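Local coordinates for piwi domain-containing protein (Vanderwaltozyma polyspora, PDB 5THE) that binds RNA as the C-terminal lobe of a budding yeast Argonaute and probably contributes to selective cleavage of RNA targets, at residues 234-239 with 244-249; 289-292 with 296-299; 107-112 with 229-234. One frame throughout, in Å; residues are numbered along the deposited sequence.

In the fold
Contacts 1 and 3 both use helix 228-241 and share Val234; contact 2 lies in the turn between strands 282-289 and 300-305. The touching residues are mostly buried in all three, but the centres of contacts 1 and 2 lie about 12 and 10 Å from the chain centre and that of contact 3 about 21 Å, with solvent-exposed residues beside it. Contact 1 relies on an asparagine amide and one backbone bond late in a helix, contact 2 on hairpin backbone, rings and waters, contact 3 on one carboxylate-amide bond. Gly244 O and Gln297 NE2 connect contacts 1 and 2, whereas helix 228-241 presents side chains to the RNA in contacts 1 and 3.

Contact 1. Residues 234-239 with 244-249. With nucleotides of chain B.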
loop_
_atom_site.group_PDB
_atom_site.type_symbol
_atom_site.label_atom_id
_atom_site.label_comp_id
_atom_site.label_asym_id
_atom_site.label_seq_id
_atom_site.Cartn_x
_atom_site.Cartn_y
_atom_site.Cartn_z
ATOM N N VAL A 234 8.405 -8.180 9.830
ATOM C CA VAL A 234 9.433 -7.215 9.447
ATOM C C VAL A 234 9.983 -7.548 8.069
ATOM O O VAL A 234 10.117 -6.673 7.206
ATOM C CB VAL A 234 10.553 -7.175 10.505
ATOM C CG1 VAL A 234 11.806 -6.498 9.933
ATOM C CG2 VAL A 234 10.074 -6.439 11.776
ATOM N N VAL A 235 10.312 -8.822 7.840
ATOM C CA VAL A 235 10.989 -9.187 6.602
ATOM C C VAL A 235 10.039 -9.164 5.416
ATOM O O VAL A 235 10.495 -9.092 4.273
ATOM C CB VAL A 235 11.676 -10.563 6.765
ATOM C CG1 VAL A 235 10.668 -11.711 6.675
ATOM C CG2 VAL A 235 12.829 -10.728 5.770
ATOM N N MET A 236 8.722 -9.216 5.650
ATOM C CA MET A 236 7.788 -9.006 4.550
ATOM C C MET A 236 8.097 -7.697 3.848
ATOM O O MET A 236 8.201 -7.638 2.613
ATOM C CB MET A 236 6.348 -9.016 5.061
ATOM C CG MET A 236 5.884 -10.399 5.540
ATOM S SD MET A 236 4.140 -10.472 5.943
ATOM C CE MET A 236 3.376 -10.874 4.377
ATOM N N LYS A 237 8.311 -6.647 4.641
ATOM C CA LYS A 237 8.590 -5.323 4.097
ATOM C C LYS A 237 9.951 -5.284 3.426
ATOM O O LYS A 237 10.090 -4.726 2.336
ATOM C CB LYS A 237 8.484 -4.275 5.218
ATOM C CG LYS A 237 7.064 -4.160 5.783
ATOM C CD LYS A 237 7.016 -4.062 7.317
ATOM C CE LYS A 237 7.608 -2.755 7.852
ATOM N NZ LYS A 237 6.885 -1.517 7.407
ATOM N N MET A 238 10.966 -5.873 4.067
ATOM C CA MET A 238 12.297 -5.920 3.472
ATOM C C MET A 238 12.254 -6.600 2.117
ATOM O O MET A 238 12.813 -6.097 1.134
ATOM C CB MET A 238 13.252 -6.667 4.398
ATOM C CG MET A 238 13.432 -5.997 5.757
ATOM S SD MET A 238 14.534 -6.994 6.777
ATOM C CE MET A 238 14.917 -5.847 8.121
ATOM N N ASN A 239 11.585 -7.753 2.053
ATOM C CA ASN A 239 11.539 -8.519 0.815
ATOM C C ASN A 239 10.928 -7.698 -0.314
ATOM O O ASN A 239 11.436 -7.712 -1.440
ATOM C CB ASN A 239 10.751 -9.813 1.029
ATOM C CG ASN A 239 10.890 -10.803 -0.148
ATOM O OD1 ASN A 239 9.954 -11.501 -0.490
ATOM N ND2 ASN A 239 12.065 -10.894 -0.708
ATOM N N GLY A 244 11.092 -8.307 -4.028
ATOM C CA GLY A 244 10.519 -9.625 -3.907
ATOM C C GLY A 244 9.005 -9.631 -4.001
ATOM O O GLY A 244 8.335 -8.613 -4.163
ATOM N N SER A 245 8.465 -10.837 -3.922
ATOM C CA SER A 245 7.035 -11.070 -3.835
ATOM C C SER A 245 6.826 -11.934 -2.611
ATOM O O SER A 245 7.525 -12.936 -2.440
ATOM C CB SER A 245 6.479 -11.781 -5.085
ATOM O OG SER A 245 6.767 -11.038 -6.245
ATOM N N ASN A 246 5.895 -11.539 -1.752
ATOM C CA ASN A 246 5.588 -12.375 -0.598
ATOM C C ASN A 246 4.482 -13.359 -0.949
ATOM O O ASN A 246 4.756 -14.510 -1.307
ATOM C CB ASN A 246 5.226 -11.493 0.589
ATOM C CG ASN A 246 6.373 -10.595 0.971
ATOM O OD1 ASN A 246 7.521 -10.965 0.769
ATOM N ND2 ASN A 246 6.076 -9.403 1.499
ATOM N N HIS A 247 3.237 -12.919 -0.865
ATOM C CA HIS A 247 2.119 -13.674 -1.395
ATOM C C HIS A 247 1.521 -12.909 -2.560
ATOM O O HIS A 247 1.790 -11.724 -2.763
ATOM C CB HIS A 247 1.052 -13.918 -0.321
ATOM C CG HIS A 247 0.424 -12.658 0.195
ATOM N ND1 HIS A 247 1.027 -11.856 1.146
ATOM C CD2 HIS A 247 -0.748 -12.056 -0.119
ATOM C CE1 HIS A 247 0.242 -10.828 1.412
ATOM N NE2 HIS A 247 -0.841 -10.920 0.655
ATOM N N SER A 248 0.701 -13.610 -3.330
ATOM C CA SER A 248 -0.051 -13.011 -4.412
ATOM C C SER A 248 -1.385 -13.727 -4.461
ATOM O O SER A 248 -1.711 -14.535 -3.585
ATOM C CB SER A 248 0.705 -13.110 -5.744
ATOM O OG SER A 248 0.597 -14.417 -6.315
ATOM N N LEU A 249 -2.155 -13.435 -5.497
ATOM C CA LEU A 249 -3.321 -14.244 -5.818
ATOM C C LEU A 249 -2.918 -15.335 -6.803
ATOM O O LEU A 249 -1.881 -15.255 -7.470
ATOM C CB LEU A 249 -4.432 -13.377 -6.412
ATOM C CG LEU A 249 -4.842 -12.185 -5.556
ATOM C CD1 LEU A 249 -6.067 -11.518 -6.168
ATOM C CD2 LEU A 249 -5.108 -12.650 -4.125
ATOM P P A B 2 7.996 -1.237 15.035
ATOM O OP1 A B 2 6.876 -0.599 15.772
ATOM O OP2 A B 2 9.035 -2.041 15.753
ATOM O "O5'" A B 2 7.374 -2.131 13.875
ATOM C "C5'" A B 2 8.176 -2.586 12.783
ATOM C "C4'" A B 2 7.531 -3.753 12.092
ATOM O "O4'" A B 2 7.547 -4.895 12.974
ATOM C "C3'" A B 2 6.062 -3.589 11.751
ATOM O "O3'" A B 2 5.864 -2.852 10.580
ATOM C "C2'" A B 2 5.584 -5.031 11.657
ATOM O "O2'" A B 2 6.051 -5.623 10.453
ATOM C "C1'" A B 2 6.361 -5.653 12.808
ATOM N N9 A B 2 5.641 -5.593 14.096
ATOM C C8 A B 2 5.648 -4.555 14.995
ATOM N N7 A B 2 4.966 -4.784 16.081
ATOM C C5 A B 2 4.501 -6.081 15.891
ATOM C C6 A B 2 3.713 -6.899 16.695
ATOM N N6 A B 2 3.270 -6.480 17.882
ATOM N N1 A B 2 3.404 -8.138 16.226
ATOM C C2 A B 2 3.882 -8.500 15.022
ATOM N N3 A B 2 4.642 -7.806 14.161
ATOM C C4 A B 2 4.904 -6.597 14.670
ATOM P P A B 3 4.561 -1.939 10.435
ATOM O OP1 A B 3 4.790 -1.249 9.130
ATOM O OP2 A B 3 4.339 -1.148 11.682
ATOM O "O5'" A B 3 3.372 -2.996 10.297
ATOM C "C5'" A B 3 3.340 -3.885 9.192
ATOM C "C4'" A B 3 2.325 -4.976 9.394
ATOM O "O4'" A B 3 2.721 -5.861 10.474
ATOM C "C3'" A B 3 0.936 -4.517 9.792
ATOM O "O3'" A B 3 0.209 -4.058 8.682
ATOM C "C2'" A B 3 0.352 -5.774 10.415
ATOM O "O2'" A B 3 -0.047 -6.690 9.402
ATOM C "C1'" A B 3 1.575 -6.333 11.145
ATOM N N9 A B 3 1.601 -5.802 12.507
ATOM C C8 A B 3 2.035 -4.558 12.913
ATOM N N7 A B 3 1.871 -4.359 14.198
ATOM C C5 A B 3 1.299 -5.537 14.644
ATOM C C6 A B 3 0.889 -5.921 15.915
ATOM N N6 A B 3 1.031 -5.112 16.980
ATOM N N1 A B 3 0.352 -7.154 16.026
ATOM C C2 A B 3 0.235 -7.921 14.922
ATOM N N3 A B 3 0.576 -7.663 13.655
ATOM C C4 A B 3 1.106 -6.433 13.606
#
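The imidazole of His247 meets Met236 at its edge: the methyl CE lies near the ring plane, 4.1 Å from His247 ND1, while Trp62 packs against the same histidine edge-to-face. The thioether gets there by a bend at its last torsion (chi3 88°), which swings CE out of the otherwise extended Met236 chain toward the ring. The amide of Asn246 is used in its own plane. Its ND2 donates to Met236 O at 3.0 Å in a nearly straight bond (168°), yet the nitrogen stands above the plane of the Met236 carbonyl. Gly480 O also accepts from ND2, so two backbone carbonyls grip this nitrogen and fix the rotation of the buried amide. The methionine crosses it obliquely, Met236 CB 3.6 Å from Asn246 ND2. Asn239 O accepts from Gly244 N at 2.7 Å as the chain leaves helix 228-241 for the loop that leads into strand 248-249. The helix packs beside the parallel strands of what is probably the MID domain, and the chain after it leads on toward the RNase H-like Piwi fold. Backbone bonds from Ser245 and Asn246 to Ser71 and Ile70 hold this connection to an earlier part of the chain. The other side of the helix faces RNA. Lys237 bends at three torsions to bring NZ within 2.7 Å of OP1 of A3 of chain B, a hydrogen bond, while its CE lies 3.2 Å from O3' of A2 of chain B. NZ also donates to Ile549 O and forms a salt bridge with a further phosphate.

Contact 2. Residues 289-292 with 296-299; sequences GSYD and TQFP
This is the turn end of a beta hairpin, where strands 282-289 and 300-305 of the RNase H-like Piwi fold are joined. One direct backbone bond closes it: Gly289 N donates to Pro299 O at 2.9 Å, nearly in line with the carbonyl. Beyond this pair the chains are bridged by weaker CA-H...O contacts, Phe298 CA to Gly289 O at 3.3 Å and Ser290 CA to Gln297 O at 3.6 Å. Water then takes over. One molecule accepts from Tyr291 N and donates to Gln297 O, and a second accepts from Thr296 N and donates to Asp292 OD1, so the bonding continues where the chains part. The side chains pack on both sides of the turn. Ser290 CB sits over one face of the Phe298 ring, 4.0 Å from its centroid, in a CH-pi contact. Tyr291 runs alongside Gln297 in the same direction; its CG lies between backbone N and carbonyl carbon (chi1 60°), which lays the ring along the glutamine and brings OH within 3.2 Å of Gln297 CG. Tyr291 CD2 touches Pro299 CD at 4.0 Å. Around the turn, Ser290 OG bonds to Val268 N of strand 264-274, Gln297 NE2 reaches Gly244 O and Leu240 O, Phe298 meets Tyr494 of helix 490-515, and Ile326 of helix 320-329 packs on Tyr291 and Pro299.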
loop_
_atom_site.group_PDB
_atom_site.type_symbol
_atom_site.label_atom_id
_atom_site.label_comp_id
_atom_site.label_asym_id
_atom_site.label_seq_id
_atom_site.Cartn_x
_atom_site.Cartn_y
_atom_site.Cartn_z
ATOM N N GLY A 289 1.613 2.456 -9.002
ATOM C CA GLY A 289 1.128 1.641 -10.096
ATOM C C GLY A 289 1.742 0.259 -10.151
ATOM O O GLY A 289 2.910 0.070 -9.804
ATOM N N SER A 290 0.943 -0.720 -10.577
ATOM C CA SER A 290 1.437 -2.065 -10.800
ATOM C C SER A 290 2.263 -2.109 -12.079
ATOM O O SER A 290 2.253 -1.172 -12.884
ATOM C CB SER A 290 0.273 -3.040 -10.897
ATOM O OG SER A 290 -0.515 -2.731 -12.037
ATOM N N TYR A 291 2.971 -3.222 -12.288
ATOM C CA TYR A 291 3.689 -3.366 -13.543
ATOM C C TYR A 291 3.679 -4.757 -14.153
ATOM O O TYR A 291 4.300 -4.929 -15.203
ATOM C CB TYR A 291 5.149 -2.894 -13.400
ATOM C CG TYR A 291 6.015 -3.608 -12.378
ATOM C CD1 TYR A 291 6.256 -4.981 -12.452
ATOM C CD2 TYR A 291 6.648 -2.895 -11.380
ATOM C CE1 TYR A 291 7.082 -5.608 -11.537
ATOM C CE2 TYR A 291 7.481 -3.516 -10.474
ATOM C CZ TYR A 291 7.690 -4.866 -10.556
ATOM O OH TYR A 291 8.508 -5.464 -9.632
ATOM N N ASP A 292 3.012 -5.748 -13.562
ATOM C CA ASP A 292 2.887 -7.026 -14.250
ATOM C C ASP A 292 1.596 -7.709 -13.808
ATOM O O ASP A 292 0.734 -7.100 -13.162
ATOM C CB ASP A 292 4.133 -7.901 -14.041
ATOM C CG ASP A 292 4.358 -8.310 -12.594
ATOM O OD1 ASP A 292 3.446 -8.203 -11.751
ATOM O OD2 ASP A 292 5.489 -8.760 -12.303
ATOM N N THR A 296 2.194 -7.489 -7.272
ATOM C CA THR A 296 2.940 -7.631 -6.039
ATOM C C THR A 296 3.776 -6.401 -5.725
ATOM O O THR A 296 4.157 -6.181 -4.563
ATOM C CB THR A 296 3.806 -8.882 -6.211
ATOM O OG1 THR A 296 3.106 -10.024 -5.675
ATOM C CG2 THR A 296 5.132 -8.705 -5.611
ATOM N N GLN A 297 4.050 -5.584 -6.736
ATOM C CA GLN A 297 4.941 -4.436 -6.630
ATOM C C GLN A 297 4.223 -3.204 -7.159
ATOM O O GLN A 297 3.721 -3.213 -8.292
ATOM C CB GLN A 297 6.217 -4.691 -7.416
ATOM C CG GLN A 297 7.154 -5.672 -6.738
ATOM C CD GLN A 297 7.934 -5.005 -5.613
ATOM O OE1 GLN A 297 8.118 -3.780 -5.622
ATOM N NE2 GLN A 297 8.392 -5.802 -4.639
ATOM N N PHE A 298 4.168 -2.155 -6.340
ATOM C CA PHE A 298 3.512 -0.896 -6.691
ATOM C C PHE A 298 4.447 0.281 -6.421
ATOM O O PHE A 298 4.228 1.055 -5.482
ATOM C CB PHE A 298 2.212 -0.704 -5.907
ATOM C CG PHE A 298 1.041 -1.448 -6.473
ATOM C CD1 PHE A 298 0.890 -2.812 -6.243
ATOM C CD2 PHE A 298 0.072 -0.784 -7.222
ATOM C CE1 PHE A 298 -0.189 -3.501 -6.756
ATOM C CE2 PHE A 298 -1.026 -1.481 -7.740
ATOM C CZ PHE A 298 -1.148 -2.835 -7.515
ATOM N N PRO A 299 5.490 0.459 -7.229
ATOM C CA PRO A 299 6.283 1.688 -7.112
ATOM C C PRO A 299 5.415 2.874 -7.488
ATOM O O PRO A 299 4.392 2.736 -8.161
ATOM C CB PRO A 299 7.442 1.497 -8.096
ATOM C CG PRO A 299 6.979 0.448 -9.066
ATOM C CD PRO A 299 5.925 -0.403 -8.345
HETATM O O HOH W 1 3.066 -5.051 -10.163
HETATM O O HOH W 2 4.184 -7.465 -9.290
#

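Contact 3. Residues 107-112 with 229-234. With nucleotides of chain B.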
loop_
_atom_site.group_PDB
_atom_site.type_symbol
_atom_site.label_atom_id
_atom_site.label_comp_id
_atom_site.label_asym_id
_atom_site.label_seq_id
_atom_site.Cartn_x
_atom_site.Cartn_y
_atom_site.Cartn_z
ATOM N N ALA A 107 17.964 -13.413 11.412
ATOM C CA ALA A 107 18.436 -14.016 10.171
ATOM C C ALA A 107 17.950 -15.460 10.040
ATOM O O ALA A 107 17.459 -15.869 8.981
ATOM C CB ALA A 107 19.959 -13.946 10.090
ATOM N N SER A 108 18.049 -16.245 11.112
ATOM C CA SER A 108 17.659 -17.647 10.986
ATOM C C SER A 108 16.143 -17.791 10.923
ATOM O O SER A 108 15.630 -18.648 10.195
ATOM C CB SER A 108 18.246 -18.477 12.126
ATOM O OG SER A 108 17.769 -18.031 13.374
ATOM N N ASP A 109 15.406 -16.954 11.662
ATOM C CA ASP A 109 13.948 -16.945 11.547
ATOM C C ASP A 109 13.503 -16.738 10.101
ATOM O O ASP A 109 12.667 -17.484 9.579
ATOM C CB ASP A 109 13.348 -15.848 12.429
ATOM C CG ASP A 109 13.145 -16.286 13.872
ATOM O OD1 ASP A 109 13.343 -17.479 14.173
ATOM O OD2 ASP A 109 12.761 -15.429 14.706
ATOM N N VAL A 110 14.053 -15.727 9.434
ATOM C CA VAL A 110 13.513 -15.321 8.142
ATOM C C VAL A 110 14.091 -16.157 7.010
ATOM O O VAL A 110 13.507 -16.186 5.918
ATOM C CB VAL A 110 13.719 -13.813 7.878
ATOM C CG1 VAL A 110 13.170 -12.995 9.049
ATOM C CG2 VAL A 110 15.179 -13.468 7.627
ATOM N N LYS A 111 15.199 -16.862 7.254
ATOM C CA LYS A 111 15.680 -17.839 6.287
ATOM C C LYS A 111 14.584 -18.827 5.922
ATOM O O LYS A 111 14.445 -19.205 4.755
ATOM C CB LYS A 111 16.906 -18.573 6.838
ATOM C CG LYS A 111 17.721 -19.268 5.746
ATOM C CD LYS A 111 18.904 -20.062 6.298
ATOM C CE LYS A 111 19.794 -20.553 5.158
ATOM N NZ LYS A 111 20.156 -19.438 4.221
ATOM N N GLN A 112 13.768 -19.218 6.909
ATOM C CA GLN A 112 12.680 -20.173 6.701
ATOM C C GLN A 112 11.667 -19.684 5.673
ATOM O O GLN A 112 10.940 -20.494 5.080
ATOM C CB GLN A 112 11.964 -20.445 8.027
ATOM C CG GLN A 112 12.854 -20.956 9.162
ATOM C CD GLN A 112 13.347 -22.383 8.944
ATOM O OE1 GLN A 112 14.111 -22.657 8.016
ATOM N NE2 GLN A 112 12.907 -23.300 9.804
ATOM N N GLN A 229 7.067 -14.231 14.917
ATOM C CA GLN A 229 5.996 -13.529 14.221
ATOM C C GLN A 229 6.405 -12.094 13.888
ATOM O O GLN A 229 6.177 -11.613 12.770
ATOM C CB GLN A 229 4.726 -13.557 15.075
ATOM C CG GLN A 229 3.568 -12.714 14.550
ATOM C CD GLN A 229 2.795 -13.379 13.417
ATOM O OE1 GLN A 229 3.373 -13.800 12.412
ATOM N NE2 GLN A 229 1.479 -13.472 13.577
ATOM N N TYR A 230 7.005 -11.392 14.854
ATOM C CA TYR A 230 7.498 -10.041 14.592
ATOM C C TYR A 230 8.538 -10.052 13.481
ATOM O O TYR A 230 8.496 -9.231 12.553
ATOM C CB TYR A 230 8.082 -9.465 15.885
ATOM C CG TYR A 230 8.683 -8.088 15.772
ATOM C CD1 TYR A 230 10.001 -7.903 15.346
ATOM C CD2 TYR A 230 7.949 -6.974 16.119
ATOM C CE1 TYR A 230 10.553 -6.641 15.268
ATOM C CE2 TYR A 230 8.490 -5.723 16.029
ATOM C CZ TYR A 230 9.785 -5.558 15.603
ATOM O OH TYR A 230 10.307 -4.288 15.546
ATOM N N ASN A 231 9.486 -10.990 13.558
ATOM C CA ASN A 231 10.532 -11.064 12.548
ATOM C C ASN A 231 9.957 -11.383 11.183
ATOM O O ASN A 231 10.396 -10.818 10.177
ATOM C CB ASN A 231 11.580 -12.095 12.960
ATOM C CG ASN A 231 12.383 -11.630 14.154
ATOM O OD1 ASN A 231 12.348 -10.443 14.512
ATOM N ND2 ASN A 231 13.106 -12.543 14.775
ATOM N N SER A 232 8.976 -12.290 11.125
ATOM C CA SER A 232 8.347 -12.621 9.852
ATOM C C SER A 232 7.663 -11.402 9.244
ATOM O O SER A 232 7.732 -11.179 8.028
ATOM C CB SER A 232 7.334 -13.752 10.039
ATOM O OG SER A 232 7.931 -14.874 10.660
ATOM N N ASN A 233 6.978 -10.608 10.068
ATOM C CA ASN A 233 6.317 -9.416 9.548
ATOM C C ASN A 233 7.333 -8.392 9.058
ATOM O O ASN A 233 7.146 -7.793 7.996
ATOM C CB ASN A 233 5.408 -8.813 10.620
ATOM C CG ASN A 233 4.187 -9.684 10.892
ATOM O OD1 ASN A 233 3.838 -10.538 10.090
ATOM N ND2 ASN A 233 3.543 -9.470 12.026
ATOM N N VAL A 234 8.405 -8.180 9.830
ATOM C CA VAL A 234 9.433 -7.215 9.447
ATOM C C VAL A 234 9.983 -7.548 8.069
ATOM O O VAL A 234 10.117 -6.673 7.206
ATOM C CB VAL A 234 10.553 -7.175 10.505
ATOM C CG1 VAL A 234 11.806 -6.498 9.933
ATOM C CG2 VAL A 234 10.074 -6.439 11.776
ATOM P P A B 2 7.996 -1.237 15.035
ATOM O OP1 A B 2 6.876 -0.599 15.772
ATOM O OP2 A B 2 9.035 -2.041 15.753
ATOM O "O5'" A B 2 7.374 -2.131 13.875
ATOM C "C5'" A B 2 8.176 -2.586 12.783
ATOM C "C4'" A B 2 7.531 -3.753 12.092
ATOM O "O4'" A B 2 7.547 -4.895 12.974
ATOM C "C3'" A B 2 6.062 -3.589 11.751
ATOM O "O3'" A B 2 5.864 -2.852 10.580
ATOM C "C2'" A B 2 5.584 -5.031 11.657
ATOM O "O2'" A B 2 6.051 -5.623 10.453
ATOM C "C1'" A B 2 6.361 -5.653 12.808
ATOM N N9 A B 2 5.641 -5.593 14.096
ATOM C C8 A B 2 5.648 -4.555 14.995
ATOM N N7 A B 2 4.966 -4.784 16.081
ATOM C C5 A B 2 4.501 -6.081 15.891
ATOM C C6 A B 2 3.713 -6.899 16.695
ATOM N N6 A B 2 3.270 -6.480 17.882
ATOM N N1 A B 2 3.404 -8.138 16.226
ATOM C C2 A B 2 3.882 -8.500 15.022
ATOM N N3 A B 2 4.642 -7.806 14.161
ATOM C C4 A B 2 4.904 -6.597 14.670
ATOM P P A B 3 4.561 -1.939 10.435
ATOM O OP1 A B 3 4.790 -1.249 9.130
ATOM O OP2 A B 3 4.339 -1.148 11.682
ATOM O "O5'" A B 3 3.372 -2.996 10.297
ATOM C "C5'" A B 3 3.340 -3.885 9.192
ATOM C "C4'" A B 3 2.325 -4.976 9.394
ATOM O "O4'" A B 3 2.721 -5.861 10.474
ATOM C "C3'" A B 3 0.936 -4.517 9.792
ATOM O "O3'" A B 3 0.209 -4.058 8.682
ATOM C "C2'" A B 3 0.352 -5.774 10.415
ATOM O "O2'" A B 3 -0.047 -6.690 9.402
ATOM C "C1'" A B 3 1.575 -6.333 11.145
ATOM N N9 A B 3 1.601 -5.802 12.507
ATOM C C8 A B 3 2.035 -4.558 12.913
ATOM N N7 A B 3 1.871 -4.359 14.198
ATOM C C5 A B 3 1.299 -5.537 14.644
ATOM C C6 A B 3 0.889 -5.921 15.915
ATOM N N6 A B 3 1.031 -5.112 16.980
ATOM N N1 A B 3 0.352 -7.154 16.026
ATOM C C2 A B 3 0.235 -7.921 14.922
ATOM N N3 A B 3 0.576 -7.663 13.655
ATOM C C4 A B 3 1.106 -6.433 13.606
#
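Asn231 reaches from helix 228-241 to Asp109 of helix 95-111, and its side chain can be followed outward. CB lies 4.2 Å from Asp109 CB, the aliphatic start of the contact. CG stands anti to the carbonyl carbon (chi1 -69°), which directs the amide across to the other helix. ND2 then donates to Asp109 OD2 at 2.9 Å; the bond is somewhat bent (152°), meets the carboxylate on its anti side, and joins planes turned 49° apart. The other branch, OD1, lies in plane at the edge of the neighbouring Tyr230 ring. Asp109 OD2 also forms a salt bridge with Lys105, so the buried carboxylate oxygen is shared between a charge and the asparagine. One residue on, Val110 CG1 rests 3.7 Å from Asn231 O, and the same valine packs on Val235.

From the preceding position, Tyr230 projects to the RNA with CG anti to the backbone nitrogen. O4' of A2 of chain B lies over a face of the ring, 3.3 Å from Tyr230 CE2, and the ring carbon Tyr230 CD2 comes within 3.4 Å of N9 of A2. Tyr230 OH bonds to OP2 of A2 of chain B, though the position of that hydroxyl is less certain. A leucine here would probably deprive the A2 sugar oxygen of the flat face it lies against, along with whatever hold the hydroxyl has on the phosphate. Asn233 ND2 approaches N3 of the same base at 2.9 Å, and Val234 CG2 touches its sugar. A helix of what is probably the MID domain, braced by another helix and contacting the phosphate, sugar and base of one nucleotide, is consistent with the seat of the 5' part of a guide RNA in Argonautes.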